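Local coordinates for GDP-L-fucose synthase (PDB 7M13), which uses NADPH to make GDP-D-glycero-L-gluco-heptose, a nucleotide sugar for the capsular polysaccharides of Campylobacter jejuni, at residues T7-I13 with G32-L38; R190-L194 with Q208-M212; S231-T237 with E303-T308. The contacts are given in a common frame with arbitrary orientation. Residue numbers count along the deposited sequence, not the author numbering.

Overall arrangement
Interaction 1 belongs to the NADP-binding Rossmann fold. It pairs strands 11-14 and 36-37, which run parallel within the mixed main sheet. The Y12 side chain lies about 7 Å from the bound NADP, between nearest atoms. Interactions 2 and 3 lie in the part of the chain that carries predicted substrate-binding residues, among them K191 and W235. The centre of interaction 1 is about 36 Å from that of interaction 2 and about 45 Å from that of interaction 3, across the chain's centre from the latter. Interactions 2 and 3 touch, with centres about 19 Å apart. F192 packs on V232 and L304, and K191 NZ probably hydrogen-bonds to E233 O at 3.2 Å.

Interaction 1: residues T7-I13 with G32-L38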
loop_
_atom_site.group_PDB
_atom_site.type_symbol
_atom_site.label_atom_id
_atom_site.label_comp_id
_atom_site.label_asym_id
_atom_site.label_seq_id
_atom_site.Cartn_x
_atom_site.Cartn_y
_atom_site.Cartn_z
ATOM N N THR B 7 -25.299 -20.192 -13.619
ATOM C CA THR B 7 -26.197 -19.085 -13.966
ATOM C C THR B 7 -27.049 -18.703 -12.759
ATOM O O THR B 7 -27.470 -17.578 -12.742
ATOM C CB THR B 7 -27.053 -19.443 -15.195
ATOM O OG1 THR B 7 -27.573 -20.751 -14.941
ATOM C CG2 THR B 7 -26.219 -19.393 -16.465
ATOM N N ASN B 8 -27.177 -19.579 -11.777
ATOM C CA ASN B 8 -27.951 -19.216 -10.560
ATOM C C ASN B 8 -27.028 -18.843 -9.409
ATOM O O ASN B 8 -27.531 -18.633 -8.332
ATOM C CB ASN B 8 -28.926 -20.309 -10.130
ATOM C CG ASN B 8 -28.300 -21.662 -9.864
ATOM O OD1 ASN B 8 -27.127 -21.941 -10.129
ATOM N ND2 ASN B 8 -29.086 -22.583 -9.315
ATOM N N SER B 9 -25.727 -18.800 -9.618
ATOM C CA SER B 9 -24.798 -18.269 -8.594
ATOM C C SER B 9 -25.109 -16.830 -8.235
ATOM O O SER B 9 -25.425 -16.005 -9.109
ATOM C CB SER B 9 -23.373 -18.356 -9.067
ATOM O OG SER B 9 -22.951 -19.687 -9.268
ATOM N N LYS B 10 -24.990 -16.494 -6.951
ATOM C CA LYS B 10 -25.233 -15.117 -6.507
ATOM C C LYS B 10 -23.971 -14.305 -6.767
ATOM O O LYS B 10 -22.949 -14.605 -6.152
ATOM C CB LYS B 10 -25.654 -15.060 -5.042
ATOM C CG LYS B 10 -26.139 -13.677 -4.649
ATOM C CD LYS B 10 -26.866 -13.681 -3.319
ATOM C CE LYS B 10 -27.560 -12.391 -2.986
ATOM N NZ LYS B 10 -28.413 -12.602 -1.787
ATOM N N ILE B 11 -24.073 -13.288 -7.603
ATOM C CA ILE B 11 -22.922 -12.498 -8.101
ATOM C C ILE B 11 -23.106 -11.062 -7.673
ATOM O O ILE B 11 -24.088 -10.441 -8.039
ATOM C CB ILE B 11 -22.811 -12.586 -9.635
ATOM C CG1 ILE B 11 -22.653 -14.040 -10.047
ATOM C CG2 ILE B 11 -21.677 -11.684 -10.136
ATOM C CD1 ILE B 11 -22.772 -14.274 -11.546
ATOM N N TYR B 12 -22.132 -10.506 -6.935
ATOM C CA TYR B 12 -22.097 -9.079 -6.564
ATOM C C TYR B 12 -21.170 -8.337 -7.518
ATOM O O TYR B 12 -20.026 -8.744 -7.668
ATOM C CB TYR B 12 -21.666 -8.951 -5.102
ATOM C CG TYR B 12 -21.391 -7.554 -4.623
ATOM C CD1 TYR B 12 -22.216 -6.483 -4.931
ATOM C CD2 TYR B 12 -20.238 -7.298 -3.885
ATOM C CE1 TYR B 12 -21.943 -5.207 -4.478
ATOM C CE2 TYR B 12 -19.976 -6.031 -3.410
ATOM C CZ TYR B 12 -20.793 -4.982 -3.742
ATOM O OH TYR B 12 -20.487 -3.724 -3.331
ATOM N N ILE B 13 -21.698 -7.345 -8.200
ATOM C CA ILE B 13 -20.908 -6.355 -8.978
ATOM C C ILE B 13 -20.858 -5.079 -8.160
ATOM O O ILE B 13 -21.851 -4.358 -8.092
ATOM C CB ILE B 13 -21.469 -6.133 -10.397
ATOM C CG1 ILE B 13 -21.567 -7.458 -11.155
ATOM C CG2 ILE B 13 -20.593 -5.138 -11.161
ATOM C CD1 ILE B 13 -22.952 -8.005 -11.290
ATOM N N GLY B 32 -27.126 -15.468 -19.186
ATOM C CA GLY B 32 -28.122 -16.083 -18.274
ATOM C C GLY B 32 -27.748 -16.002 -16.801
ATOM O O GLY B 32 -28.481 -16.577 -15.975
ATOM N N PHE B 33 -26.694 -15.254 -16.461
ATOM C CA PHE B 33 -26.272 -15.068 -15.050
ATOM C C PHE B 33 -27.142 -13.968 -14.468
ATOM O O PHE B 33 -26.786 -12.776 -14.551
ATOM C CB PHE B 33 -24.788 -14.725 -14.949
ATOM C CG PHE B 33 -23.866 -15.823 -15.371
ATOM C CD1 PHE B 33 -23.469 -16.814 -14.506
ATOM C CD2 PHE B 33 -23.406 -15.905 -16.685
ATOM C CE1 PHE B 33 -22.635 -17.834 -14.920
ATOM C CE2 PHE B 33 -22.539 -16.901 -17.088
ATOM C CZ PHE B 33 -22.152 -17.870 -16.208
ATOM N N ASN B 34 -28.326 -14.316 -13.980
ATOM C CA ASN B 34 -29.352 -13.309 -13.660
ATOM C C ASN B 34 -29.496 -13.097 -12.150
ATOM O O ASN B 34 -30.245 -12.209 -11.812
ATOM C CB ASN B 34 -30.694 -13.676 -14.306
ATOM C CG ASN B 34 -30.657 -13.402 -15.792
ATOM O OD1 ASN B 34 -30.261 -12.315 -16.207
ATOM N ND2 ASN B 34 -31.107 -14.346 -16.608
ATOM N N ASN B 35 -28.764 -13.826 -11.296
ATOM C CA ASN B 35 -28.886 -13.759 -9.816
ATOM C C ASN B 35 -27.845 -12.754 -9.304
ATOM O O ASN B 35 -26.881 -13.153 -8.633
ATOM C CB ASN B 35 -28.690 -15.109 -9.152
ATOM C CG ASN B 35 -29.019 -15.113 -7.676
ATOM O OD1 ASN B 35 -29.630 -14.150 -7.177
ATOM N ND2 ASN B 35 -28.601 -16.168 -6.997
ATOM N N LEU B 36 -28.020 -11.511 -9.680
ATOM C CA LEU B 36 -27.062 -10.431 -9.378
ATOM C C LEU B 36 -27.525 -9.680 -8.155
ATOM O O LEU B 36 -28.738 -9.502 -7.922
ATOM C CB LEU B 36 -26.936 -9.495 -10.573
ATOM C CG LEU B 36 -26.628 -10.148 -11.919
ATOM C CD1 LEU B 36 -26.478 -9.091 -12.993
ATOM C CD2 LEU B 36 -25.424 -11.076 -11.869
ATOM N N VAL B 37 -26.561 -9.170 -7.398
ATOM C CA VAL B 37 -26.895 -8.257 -6.281
ATOM C C VAL B 37 -26.127 -6.979 -6.551
ATOM O O VAL B 37 -24.896 -7.048 -6.851
ATOM C CB VAL B 37 -26.651 -8.890 -4.899
ATOM C CG1 VAL B 37 -25.240 -9.410 -4.724
ATOM C CG2 VAL B 37 -27.015 -7.918 -3.782
ATOM N N LEU B 38 -26.853 -5.879 -6.566
ATOM C CA LEU B 38 -26.416 -4.554 -7.039
ATOM C C LEU B 38 -26.802 -3.543 -5.965
ATOM O O LEU B 38 -27.950 -3.551 -5.533
ATOM C CB LEU B 38 -27.078 -4.261 -8.381
ATOM C CG LEU B 38 -26.946 -5.317 -9.478
ATOM C CD1 LEU B 38 -27.773 -4.905 -10.684
ATOM C CD2 LEU B 38 -25.490 -5.541 -9.878
HETATM O O HOH W 1 -26.254 -15.255 -11.659
#
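Parallel backbone hydrogen bonds join the two segments. V37 N donates to I11 O at 2.9 Å, and I11 N donates to N35 O at 3.0 Å. A weak bond follows, from I13 N to V37 O at 3.5 Å. I11 thus forms a parallel bridge with L36; Y12 pairs with V37. N35 adds a side-chain bond from ND2 to N8 O, 3.0 Å long. Near N35 the direct backbone bonds give way to a water bridge. The water donates to T7 O and S9 O, each at 2.8 Å, and accepts from N35 N at 2.9 Å.

On one side of the pair, L36 CD2 meets I11 CB at 3.8 Å and I13 CD1 at 4.0 Å, and L38 CD2 is 3.8 Å from I13 CD1. On the other, V37 CG1 meets Y12 CB at 3.6 Å. T7 and F33 come close again, CA to CA 4.2 Å, and T7 CG2 sits over the F33 ring in a CH-pi contact, 4.1 Å from its centroid. G32, just past helix 19-30, has positive phi and closes a Schellman motif.

Strand 11-14, helix 19-30 and strand 36-37 form the first beta-alpha-beta unit of the Rossmann fold. I13, F33 and L38 pack on helix 19-30. V37 lies on helix 49-59, where K10 forms a salt bridge with E59. Strand 63-66 flanks strand 11-14 on its other edge.

Interaction 2: residues R190-L194 with Q208-M212; sequences RKFHL and QDLKM
R190 stretches its side chain along D209 and reaches past it to L210. The motif is an inter-helical salt bridge between consecutive helices, 184-199 and 203-210, in the part of this extended short-chain dehydrogenase/reductase that holds predicted substrate-binding residues. R190-L194 is regular helix. Q208 and D209 are helical, and K211 has positive phi (53/51). The closest CA pair is L194-D209, 8.2 Å apart.

R190 is all-trans (chi1 to chi3 t), and D209 has chi1 t. Together these bring the guanidinium to one carboxylate oxygen, OD1. R190 NE and NH1 both donate to D209 OD1, each at 2.9 Å, while D209 OD2 bonds to Y346. H193 turns a ring edge toward that carboxylate, and its ND1 bonds to Y343. Beside the salt bridge, L194 (chi1 m, chi2 t) packs on L210, which also rests on helix 215-224. L194 CD1 is 3.9 Å from L210 CD2, and L194 CD2 is 3.4 Å from D209 OD1.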
loop_
_atom_site.group_PDB
_atom_site.type_symbol
_atom_site.label_atom_id
_atom_site.label_comp_id
_atom_site.label_asym_id
_atom_site.label_seq_id
_atom_site.Cartn_x
_atom_site.Cartn_y
_atom_site.Cartn_z
ATOM N N ARG B 190 -16.927 12.588 -28.238
ATOM C CA ARG B 190 -17.880 13.697 -27.971
ATOM C C ARG B 190 -17.356 14.987 -28.598
ATOM O O ARG B 190 -18.188 15.753 -29.114
ATOM C CB ARG B 190 -18.144 13.917 -26.481
ATOM C CG ARG B 190 -19.353 14.813 -26.233
ATOM C CD ARG B 190 -19.848 14.781 -24.803
ATOM N NE ARG B 190 -20.882 15.777 -24.556
ATOM C CZ ARG B 190 -21.382 16.061 -23.359
ATOM N NH1 ARG B 190 -22.320 16.984 -23.238
ATOM N NH2 ARG B 190 -20.955 15.415 -22.288
ATOM N N LYS B 191 -16.046 15.221 -28.560
ATOM C CA LYS B 191 -15.428 16.448 -29.136
ATOM C C LYS B 191 -15.725 16.515 -30.638
ATOM O O LYS B 191 -16.116 17.600 -31.129
ATOM C CB LYS B 191 -13.913 16.465 -28.910
ATOM C CG LYS B 191 -13.460 16.916 -27.525
ATOM C CD LYS B 191 -11.960 17.192 -27.429
ATOM C CE LYS B 191 -11.458 18.178 -28.468
ATOM N NZ LYS B 191 -10.106 18.705 -28.147
ATOM N N PHE B 192 -15.546 15.413 -31.367
ATOM C CA PHE B 192 -15.789 15.393 -32.832
ATOM C C PHE B 192 -17.291 15.498 -33.116
ATOM O O PHE B 192 -17.637 16.125 -34.115
ATOM C CB PHE B 192 -15.158 14.165 -33.488
ATOM C CG PHE B 192 -13.715 14.393 -33.839
ATOM C CD1 PHE B 192 -13.366 15.026 -35.018
ATOM C CD2 PHE B 192 -12.706 14.022 -32.960
ATOM C CE1 PHE B 192 -12.035 15.259 -35.331
ATOM C CE2 PHE B 192 -11.377 14.243 -33.283
ATOM C CZ PHE B 192 -11.043 14.876 -34.457
ATOM N N HIS B 193 -18.150 14.895 -32.288
ATOM C CA HIS B 193 -19.624 14.953 -32.473
ATOM C C HIS B 193 -20.084 16.415 -32.395
ATOM O O HIS B 193 -20.818 16.861 -33.304
ATOM C CB HIS B 193 -20.342 14.052 -31.465
ATOM C CG HIS B 193 -21.823 14.107 -31.588
ATOM N ND1 HIS B 193 -22.497 13.489 -32.623
ATOM C CD2 HIS B 193 -22.756 14.717 -30.827
ATOM C CE1 HIS B 193 -23.791 13.702 -32.484
ATOM N NE2 HIS B 193 -23.974 14.453 -31.389
ATOM N N LEU B 194 -19.653 17.146 -31.369
ATOM C CA LEU B 194 -20.029 18.570 -31.170
ATOM C C LEU B 194 -19.425 19.432 -32.285
ATOM O O LEU B 194 -20.108 20.374 -32.720
ATOM C CB LEU B 194 -19.563 19.055 -29.799
ATOM C CG LEU B 194 -20.197 18.354 -28.600
ATOM C CD1 LEU B 194 -19.807 19.062 -27.319
ATOM C CD2 LEU B 194 -21.709 18.281 -28.742
ATOM N N GLN B 208 -28.770 21.203 -26.258
ATOM C CA GLN B 208 -29.405 20.012 -25.630
ATOM C C GLN B 208 -28.328 19.000 -25.210
ATOM O O GLN B 208 -28.490 18.392 -24.127
ATOM C CB GLN B 208 -30.419 19.379 -26.584
ATOM C CG GLN B 208 -31.730 20.153 -26.664
ATOM C CD GLN B 208 -32.747 19.464 -27.541
ATOM O OE1 GLN B 208 -32.640 19.464 -28.768
ATOM N NE2 GLN B 208 -33.747 18.866 -26.913
ATOM N N ASP B 209 -27.279 18.820 -26.026
ATOM C CA ASP B 209 -26.112 17.949 -25.705
ATOM C C ASP B 209 -25.371 18.520 -24.487
ATOM O O ASP B 209 -25.051 17.731 -23.579
ATOM C CB ASP B 209 -25.162 17.796 -26.899
ATOM C CG ASP B 209 -24.124 16.693 -26.730
ATOM O OD1 ASP B 209 -23.147 16.910 -25.975
ATOM O OD2 ASP B 209 -24.296 15.630 -27.361
ATOM N N LEU B 210 -25.120 19.834 -24.470
ATOM C CA LEU B 210 -24.357 20.529 -23.396
ATOM C C LEU B 210 -25.279 20.833 -22.209
ATOM O O LEU B 210 -24.757 21.235 -21.152
ATOM C CB LEU B 210 -23.753 21.825 -23.949
ATOM C CG LEU B 210 -22.617 21.652 -24.956
ATOM C CD1 LEU B 210 -22.139 23.005 -25.466
ATOM C CD2 LEU B 210 -21.458 20.874 -24.348
ATOM N N LYS B 211 -26.594 20.673 -22.389
ATOM C CA LYS B 211 -27.641 21.065 -21.403
ATOM C C LYS B 211 -27.424 22.535 -21.014
ATOM O O LYS B 211 -27.377 22.827 -19.806
ATOM C CB LYS B 211 -27.615 20.108 -20.204
ATOM C CG LYS B 211 -27.320 18.653 -20.552
ATOM C CD LYS B 211 -28.327 17.657 -20.012
ATOM C CE LYS B 211 -28.650 16.563 -21.009
ATOM N NZ LYS B 211 -29.319 15.408 -20.367
ATOM N N MET B 212 -27.295 23.418 -22.014
ATOM C CA MET B 212 -27.069 24.882 -21.846
ATOM C C MET B 212 -28.202 25.666 -22.525
ATOM O O MET B 212 -29.113 25.023 -23.103
ATOM C CB MET B 212 -25.727 25.306 -22.453
ATOM C CG MET B 212 -24.534 24.656 -21.790
ATOM S SD MET B 212 -22.957 25.358 -22.336
ATOM C CE MET B 212 -23.071 27.011 -21.653
#

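Interaction 3: residues S231-T237 with E303-T308; sequences SVEIWGT and ELVFNT
N307, F306 and I234 lose the most surface in this pairing of two parallel strands, 231-235 and 303-307. The strand axes approach to 4.7 Å, with 26° between their directions. The register is S231-E303, V232-L304, E233-V305, I234-F306 and W235-N307, with CA atoms 4.4 to 5.3 Å apart. Backbone angles are extended along both strands, 231-235 and 303-307. Five hydrogen bonds form the ladder: V232 N to E303 O (2.9 Å), V305 N to V232 O (3.0 Å), I234 N to V305 O (2.9 Å), N307 N to I234 O (3.0 Å) and G236 N to N307 O (2.9 Å).

N307 lies on the face of S231, E233 and V305. Its chi1 is t, which sets ND2 over one face of the W235 indole, 3.1 Å from W235 CZ2. W235 has chi1 m and chi2 89°. E233 OE2 is 3.4 Å from N307 CB.

F306 and I234 lie on the other face with V232 and L304. Both have chi1 m. F306 CE1 is 3.7 Å from I234 CB, and I234 CD1 is 3.8 Å from L304 CD1. Helices 184-199 and 287-298 pack against this face. G236 (phi 125, psi -173) then turns the first segment, and its backbone calls for glycine. T237 CA is left 3.7 Å from T308 CG2.

W235 is a predicted substrate-binding residue. Residues 309-313, just after T308, are not modelled and include D312, another predicted one. The arrangement is a separate two-stranded parallel sheet, consistent with the substrate-binding region of GDP-fucose synthase-like extended short-chain dehydrogenases/reductases.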
loop_
_atom_site.group_PDB
_atom_site.type_symbol
_atom_site.label_atom_id
_atom_site.label_comp_id
_atom_site.label_asym_id
_atom_site.label_seq_id
_atom_site.Cartn_x
_atom_site.Cartn_y
_atom_site.Cartn_z
ATOM N N SER B 231 -12.687 23.052 -37.041
ATOM C CA SER B 231 -11.606 22.145 -36.571
ATOM C C SER B 231 -11.869 21.569 -35.174
ATOM O O SER B 231 -12.630 22.177 -34.380
ATOM C CB SER B 231 -10.276 22.842 -36.624
ATOM O OG SER B 231 -10.288 24.010 -35.823
ATOM N N VAL B 232 -11.255 20.413 -34.905
ATOM C CA VAL B 232 -10.943 19.908 -33.541
ATOM C C VAL B 232 -9.440 20.089 -33.335
ATOM O O VAL B 232 -8.648 19.500 -34.118
ATOM C CB VAL B 232 -11.391 18.447 -33.354
ATOM C CG1 VAL B 232 -10.954 17.882 -32.009
ATOM C CG2 VAL B 232 -12.897 18.309 -33.529
ATOM N N GLU B 233 -9.083 20.932 -32.366
ATOM C CA GLU B 233 -7.686 21.254 -31.980
ATOM C C GLU B 233 -7.331 20.439 -30.734
ATOM O O GLU B 233 -8.066 20.532 -29.730
ATOM C CB GLU B 233 -7.565 22.757 -31.728
ATOM C CG GLU B 233 -6.138 23.233 -31.539
ATOM C CD GLU B 233 -5.926 24.714 -31.819
ATOM O OE1 GLU B 233 -6.929 25.427 -32.039
ATOM O OE2 GLU B 233 -4.759 25.149 -31.818
ATOM N N ILE B 234 -6.255 19.656 -30.800
ATOM C CA ILE B 234 -5.780 18.838 -29.650
ATOM C C ILE B 234 -4.406 19.370 -29.240
ATOM O O ILE B 234 -3.568 19.591 -30.128
ATOM C CB ILE B 234 -5.774 17.341 -30.010
ATOM C CG1 ILE B 234 -7.170 16.880 -30.436
ATOM C CG2 ILE B 234 -5.231 16.503 -28.861
ATOM C CD1 ILE B 234 -7.221 15.465 -30.970
ATOM N N TRP B 235 -4.207 19.591 -27.940
ATOM C CA TRP B 235 -2.884 19.945 -27.368
ATOM C C TRP B 235 -1.963 18.734 -27.505
ATOM O O TRP B 235 -2.403 17.604 -27.245
ATOM C CB TRP B 235 -3.010 20.452 -25.926
ATOM C CG TRP B 235 -3.415 21.893 -25.850
ATOM C CD1 TRP B 235 -4.687 22.389 -25.822
ATOM C CD2 TRP B 235 -2.538 23.037 -25.817
ATOM N NE1 TRP B 235 -4.664 23.757 -25.766
ATOM C CE2 TRP B 235 -3.362 24.185 -25.763
ATOM C CE3 TRP B 235 -1.148 23.205 -25.823
ATOM C CZ2 TRP B 235 -2.836 25.476 -25.714
ATOM C CZ3 TRP B 235 -0.629 24.482 -25.777
ATOM C CH2 TRP B 235 -1.464 25.601 -25.724
ATOM N N GLY B 236 -0.740 18.978 -27.960
ATOM C CA GLY B 236 0.316 17.962 -28.067
ATOM C C GLY B 236 0.860 17.889 -29.475
ATOM O O GLY B 236 0.446 18.702 -30.329
ATOM N N THR B 237 1.722 16.904 -29.703
ATOM C CA THR B 237 2.492 16.690 -30.948
ATOM C C THR B 237 1.685 15.791 -31.902
ATOM O O THR B 237 1.932 15.850 -33.117
ATOM C CB THR B 237 3.869 16.147 -30.553
ATOM O OG1 THR B 237 4.849 16.533 -31.517
ATOM C CG2 THR B 237 3.864 14.645 -30.400
ATOM N N GLU B 303 -11.145 20.089 -39.875
ATOM C CA GLU B 303 -9.710 19.718 -39.768
ATOM C C GLU B 303 -9.439 19.058 -38.418
ATOM O O GLU B 303 -10.122 19.379 -37.411
ATOM C CB GLU B 303 -8.833 20.957 -39.909
ATOM C CG GLU B 303 -8.968 21.625 -41.256
ATOM C CD GLU B 303 -8.487 23.066 -41.294
ATOM O OE1 GLU B 303 -8.563 23.670 -42.377
ATOM O OE2 GLU B 303 -8.027 23.575 -40.244
ATOM N N LEU B 304 -8.452 18.169 -38.402
ATOM C CA LEU B 304 -7.715 17.817 -37.176
ATOM C C LEU B 304 -6.463 18.689 -37.117
ATOM O O LEU B 304 -5.673 18.687 -38.089
ATOM C CB LEU B 304 -7.387 16.324 -37.198
ATOM C CG LEU B 304 -6.528 15.836 -36.037
ATOM C CD1 LEU B 304 -7.169 16.183 -34.699
ATOM C CD2 LEU B 304 -6.268 14.335 -36.161
ATOM N N VAL B 305 -6.293 19.402 -36.009
ATOM C CA VAL B 305 -5.131 20.307 -35.777
ATOM C C VAL B 305 -4.430 19.866 -34.494
ATOM O O VAL B 305 -5.134 19.658 -33.476
ATOM C CB VAL B 305 -5.583 21.777 -35.688
ATOM C CG1 VAL B 305 -4.400 22.714 -35.519
ATOM C CG2 VAL B 305 -6.420 22.187 -36.892
ATOM N N PHE B 306 -3.103 19.724 -34.531
ATOM C CA PHE B 306 -2.275 19.538 -33.316
ATOM C C PHE B 306 -1.563 20.851 -33.015
ATOM O O PHE B 306 -0.957 21.444 -33.921
ATOM C CB PHE B 306 -1.341 18.332 -33.450
ATOM C CG PHE B 306 -2.109 17.050 -33.307
ATOM C CD1 PHE B 306 -2.541 16.627 -32.057
ATOM C CD2 PHE B 306 -2.488 16.320 -34.424
ATOM C CE1 PHE B 306 -3.283 15.465 -31.927
ATOM C CE2 PHE B 306 -3.248 15.165 -34.291
ATOM C CZ PHE B 306 -3.634 14.736 -33.045
ATOM N N ASN B 307 -1.679 21.270 -31.761
ATOM C CA ASN B 307 -1.082 22.508 -31.213
ATOM C C ASN B 307 0.080 22.111 -30.295
ATOM O O ASN B 307 -0.188 21.578 -29.199
ATOM C CB ASN B 307 -2.153 23.330 -30.501
ATOM C CG ASN B 307 -1.564 24.473 -29.712
ATOM O OD1 ASN B 307 -0.447 24.902 -29.993
ATOM N ND2 ASN B 307 -2.299 24.951 -28.722
ATOM N N THR B 308 1.313 22.365 -30.739
ATOM C CA THR B 308 2.583 22.066 -30.021
ATOM C C THR B 308 2.989 23.279 -29.169
ATOM O O THR B 308 2.356 23.477 -28.107
ATOM C CB THR B 308 3.671 21.670 -31.030
ATOM O OG1 THR B 308 3.530 22.491 -32.190
ATOM C CG2 THR B 308 3.587 20.222 -31.458
#